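Side-chain contacts in ATP synthase epsilon chain (Caldalkalibacillus thermarum TA2.A1, PDB 5IK2), which belongs to the F1 sector of ATP synthase, which probably makes ATP from ADP using a proton gradient, and can itself bind ATP: residues E69-D73 against K74-L78; T81-P85 against E86-V90. The protein carries 2 engineered substitutions. All blocks are in the same frame, centred on the assembly; numbering follows the deposited sequence.

In the fold
Contacts 1 and 2 follow each other along the chain, and their centres lie about 22 Å apart. Their segments do not touch across that gap. Contact 1 (69-73 with 74-78) closes the hairpin of strands 66-70 and 74-79 in the N-terminal beta-sandwich domain. Strand 74-79 then leads directly to strand 81-83, which reaches the same sheet by pairing with strand 57-64. Contact 2 (81-85 with 86-90) takes the chain out of that sheet and into helix 90-104, which helix 114-133 follows. It therefore lies where the sandwich meets the helical part, among residues of the ATP site. Contact 1 is away from that site; five of its residues reach another protein chain, against one in contact 2.

Contact 1: E69-D73 against K74-L78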
# COMPACT_ATOMS: atom_id res chain seq x y z
N GLU H 69 50.04 -15.55 -48.72
CA GLU H 69 51.27 -16.06 -48.11
C GLU H 69 51.37 -17.57 -48.35
O GLU H 69 50.64 -18.36 -47.74
CB GLU H 69 51.32 -15.76 -46.61
CG GLU H 69 52.70 -16.02 -45.99
CD GLU H 69 52.67 -16.78 -44.67
OE1 GLU H 69 51.63 -17.36 -44.30
OE2 GLU H 69 53.72 -16.80 -43.99
N VAL H 70 52.29 -17.96 -49.23
CA VAL H 70 52.46 -19.35 -49.64
C VAL H 70 53.63 -19.99 -48.89
O VAL H 70 54.67 -19.37 -48.71
CB VAL H 70 52.73 -19.46 -51.16
CG1 VAL H 70 52.74 -20.93 -51.60
CG2 VAL H 70 51.70 -18.66 -51.95
N ARG H 71 53.42 -21.22 -48.43
CA ARG H 71 54.49 -22.15 -48.07
C ARG H 71 54.24 -23.46 -48.83
O ARG H 71 53.14 -23.67 -49.35
CB ARG H 71 54.51 -22.40 -46.55
CG ARG H 71 55.29 -21.38 -45.73
CD ARG H 71 54.45 -20.17 -45.34
NE ARG H 71 53.39 -20.51 -44.39
CZ ARG H 71 53.54 -20.63 -43.07
NH1 ARG H 71 54.72 -20.45 -42.47
NH2 ARG H 71 52.48 -20.95 -42.32
N PRO H 72 55.26 -24.34 -48.91
CA PRO H 72 55.00 -25.68 -49.48
C PRO H 72 53.98 -26.50 -48.67
O PRO H 72 53.23 -27.30 -49.24
CB PRO H 72 56.38 -26.35 -49.47
CG PRO H 72 57.19 -25.58 -48.49
CD PRO H 72 56.68 -24.17 -48.56
N ASP H 73 53.95 -26.27 -47.36
CA ASP H 73 53.03 -26.93 -46.43
C ASP H 73 51.64 -26.28 -46.38
O ASP H 73 50.63 -26.99 -46.36
CB ASP H 73 53.65 -26.93 -45.03
CG ASP H 73 52.89 -27.79 -44.04
OD1 ASP H 73 52.57 -28.95 -44.37
OD2 ASP H 73 52.63 -27.30 -42.92
N LYS H 74 51.59 -24.95 -46.37
CA LYS H 74 50.37 -24.18 -46.06
C LYS H 74 50.19 -22.98 -46.99
O LYS H 74 51.17 -22.40 -47.45
CB LYS H 74 50.45 -23.71 -44.60
CG LYS H 74 49.25 -22.95 -44.05
CD LYS H 74 48.02 -23.84 -43.91
CE LYS H 74 46.83 -23.06 -43.38
NZ LYS H 74 47.08 -22.46 -42.03
N VAL H 75 48.93 -22.61 -47.24
CA VAL H 75 48.58 -21.42 -48.03
C VAL H 75 47.63 -20.53 -47.22
O VAL H 75 46.51 -20.95 -46.91
CB VAL H 75 47.90 -21.81 -49.36
CG1 VAL H 75 47.46 -20.58 -50.15
CG2 VAL H 75 48.83 -22.68 -50.20
N ASN H 76 48.08 -19.32 -46.89
CA ASN H 76 47.27 -18.35 -46.14
C ASN H 76 46.88 -17.16 -47.00
O ASN H 76 47.67 -16.68 -47.81
CB ASN H 76 48.05 -17.85 -44.91
CG ASN H 76 48.24 -18.93 -43.86
OD1 ASN H 76 47.34 -19.72 -43.60
ND2 ASN H 76 49.42 -18.94 -43.24
N ILE H 77 45.64 -16.69 -46.83
CA ILE H 77 45.17 -15.44 -47.40
C ILE H 77 44.53 -14.61 -46.28
O ILE H 77 43.47 -14.98 -45.76
CB ILE H 77 44.16 -15.67 -48.56
CG1 ILE H 77 44.89 -16.24 -49.78
CG2 ILE H 77 43.45 -14.37 -48.95
CD1 ILE H 77 43.98 -16.78 -50.86
N LEU H 78 45.18 -13.51 -45.92
CA LEU H 78 44.67 -12.56 -44.94
C LEU H 78 44.12 -11.35 -45.69
O LEU H 78 44.81 -10.79 -46.54
CB LEU H 78 45.78 -12.12 -43.97
CG LEU H 78 46.15 -13.10 -42.85
CD1 LEU H 78 46.81 -14.36 -43.38
CD2 LEU H 78 47.05 -12.42 -41.83
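Asn76 reaches across to Glu69 with its side-chain amide, and the two side chains lie side by side. Followed outward, CB first rests against Glu69, 3.7 Å from its OE1. A chi1 of -69° sets CG beside the backbone N and brings ND2 to Glu69 OE1 in a 2.9 Å hydrogen bond. The N-H points almost straight at the oxygen, and the amide and carboxylate planes are 18° apart. The other branch, OD1, accepts Lys74 NZ at 3.2 Å, in the carbonyl plane and on a lone pair. The same NZ has a salt bridge to Asp7 of strand 4-9.

The backbone here is an antiparallel beta hairpin of the beta-sandwich domain. Glu69 and Asn76 form a hydrogen-bonded pair: Glu69 N reaches Asn76 O at 2.8 Å, and Asn76 N reaches Glu69 O at 2.9 Å. Val70 and Val75 are the next, non-hydrogen-bonded pair, with side chains on the opposite face near Val34. Arg71 N then bonds to Lys74 O at 2.7 Å.

An alanine here in place of Asn76 removes the amide, and the Glu69 carboxylate would probably be freer to turn while Lys74 NZ keeps Asp7.

Bends at chi2 and chi3 bring the Arg71 guanidinium over to the Glu69 and Asn76 side chains. Glu69 OE2 lies 3.6 Å above one of its faces, displaced to the rim. The ion pair of Arg71 NE with Glu69 OE1 is long, and no N-H points at the oxygen. Arg71 NH2 lies 3.8 Å from Asn76 ND2. Basic side chains of another protein chain pack on Arg71 and on Asn76.

Contact 2: T81-P85 against E86-V90; sequences TAELP and EEIAV. Engineered in segment 86-90: Ala89 (natural residue Asp).
Leu84 and Glu87 hold each other across a 3-10 turn at Pro85 and Glu86, in the link from the beta sandwich to helix 90-104. Ala89, an engineered replacement of an ATP-binding aspartate, sits at the N-cap of that helix.

Two hydrogen bonds join Leu84 and Glu87. Glu87 N gives a 3.2 Å bond to Leu84 O, coming from well above the carbonyl plane. In return, Leu84 N points almost straight at Glu87 OE2 at 3.1 Å. A chi1 of 70° puts Glu87 CG between its own backbone N and carbonyl carbon, and the extended chain beyond carries OE2 back to that N-H.

One salt bridge leads outward, from Glu83 OE2 to Arg127 of helix 114-133. Glu87 OE2 has a weak, long ion pair with Arg13 NH2. Glu83, Thr81 and Arg127 bind ATP in this protein, though no ATP is bound to this chain.

The remaining contacts are van der Waals. The Glu86 carboxylate lies alongside Leu84, with OE1 3.7 Å from Leu84 CB and equally far from Pro85 CD. Ile88 comes back on the turn: its CG1 lies 3.5 Å from Glu83 CB, and its CD1 lies 3.5 Å from Leu84 O.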
# COMPACT_ATOMS: atom_id res chain seq x y z
N THR H 81 38.12 -8.07 -45.99
CA THR H 81 36.85 -8.77 -46.08
C THR H 81 36.99 -10.02 -46.96
O THR H 81 37.72 -10.01 -47.96
CB THR H 81 35.75 -7.87 -46.65
OG1 THR H 81 36.17 -7.33 -47.91
CG2 THR H 81 35.44 -6.74 -45.69
N ALA H 82 36.29 -11.08 -46.57
CA ALA H 82 36.22 -12.32 -47.34
C ALA H 82 34.86 -12.97 -47.09
O ALA H 82 34.49 -13.20 -45.94
CB ALA H 82 37.35 -13.26 -46.93
N GLU H 83 34.11 -13.23 -48.17
CA GLU H 83 32.78 -13.85 -48.06
C GLU H 83 32.56 -14.93 -49.11
O GLU H 83 32.90 -14.75 -50.28
CB GLU H 83 31.67 -12.80 -48.19
CG GLU H 83 31.66 -11.71 -47.12
CD GLU H 83 32.36 -10.42 -47.51
OE1 GLU H 83 32.72 -10.23 -48.70
OE2 GLU H 83 32.54 -9.57 -46.62
N LEU H 84 31.97 -16.04 -48.67
CA LEU H 84 31.41 -17.06 -49.57
C LEU H 84 30.11 -16.51 -50.17
O LEU H 84 29.55 -15.55 -49.62
CB LEU H 84 31.12 -18.35 -48.79
CG LEU H 84 32.31 -19.05 -48.11
CD1 LEU H 84 31.82 -19.97 -47.01
CD2 LEU H 84 33.14 -19.82 -49.13
N PRO H 85 29.61 -17.09 -51.28
CA PRO H 85 28.40 -16.56 -51.93
C PRO H 85 27.18 -16.41 -51.02
O PRO H 85 26.50 -15.39 -51.07
CB PRO H 85 28.11 -17.60 -53.03
CG PRO H 85 29.44 -18.21 -53.32
CD PRO H 85 30.11 -18.29 -51.98
N GLU H 86 26.93 -17.42 -50.19
CA GLU H 86 25.75 -17.45 -49.30
C GLU H 86 25.72 -16.37 -48.21
O GLU H 86 24.64 -16.00 -47.74
CB GLU H 86 25.57 -18.84 -48.65
CG GLU H 86 26.66 -19.29 -47.67
CD GLU H 86 27.70 -20.23 -48.27
OE1 GLU H 86 28.00 -20.12 -49.48
OE2 GLU H 86 28.23 -21.08 -47.51
N GLU H 87 26.89 -15.86 -47.81
CA GLU H 87 26.98 -14.88 -46.70
C GLU H 87 27.28 -13.43 -47.15
O GLU H 87 27.83 -12.64 -46.38
CB GLU H 87 28.00 -15.38 -45.65
CG GLU H 87 29.47 -15.38 -46.07
CD GLU H 87 30.36 -16.25 -45.19
OE1 GLU H 87 29.93 -16.69 -44.10
OE2 GLU H 87 31.51 -16.50 -45.59
N ILE H 88 26.88 -13.09 -48.38
CA ILE H 88 27.02 -11.74 -48.94
C ILE H 88 25.66 -11.04 -48.94
O ILE H 88 24.68 -11.59 -49.45
CB ILE H 88 27.58 -11.78 -50.39
CG1 ILE H 88 29.04 -12.25 -50.38
CG2 ILE H 88 27.48 -10.41 -51.07
CD1 ILE H 88 29.54 -12.75 -51.72
N ALA H 89 25.61 -9.83 -48.39
CA ALA H 89 24.41 -8.99 -48.45
C ALA H 89 24.31 -8.34 -49.84
O ALA H 89 25.05 -7.40 -50.14
CB ALA H 89 24.44 -7.93 -47.35
N VAL H 90 23.40 -8.84 -50.67
CA VAL H 90 23.34 -8.48 -52.09
C VAL H 90 22.83 -7.05 -52.31
O VAL H 90 23.41 -6.30 -53.10
CB VAL H 90 22.49 -9.50 -52.90
CG1 VAL H 90 22.31 -9.06 -54.35
CG2 VAL H 90 23.15 -10.88 -52.85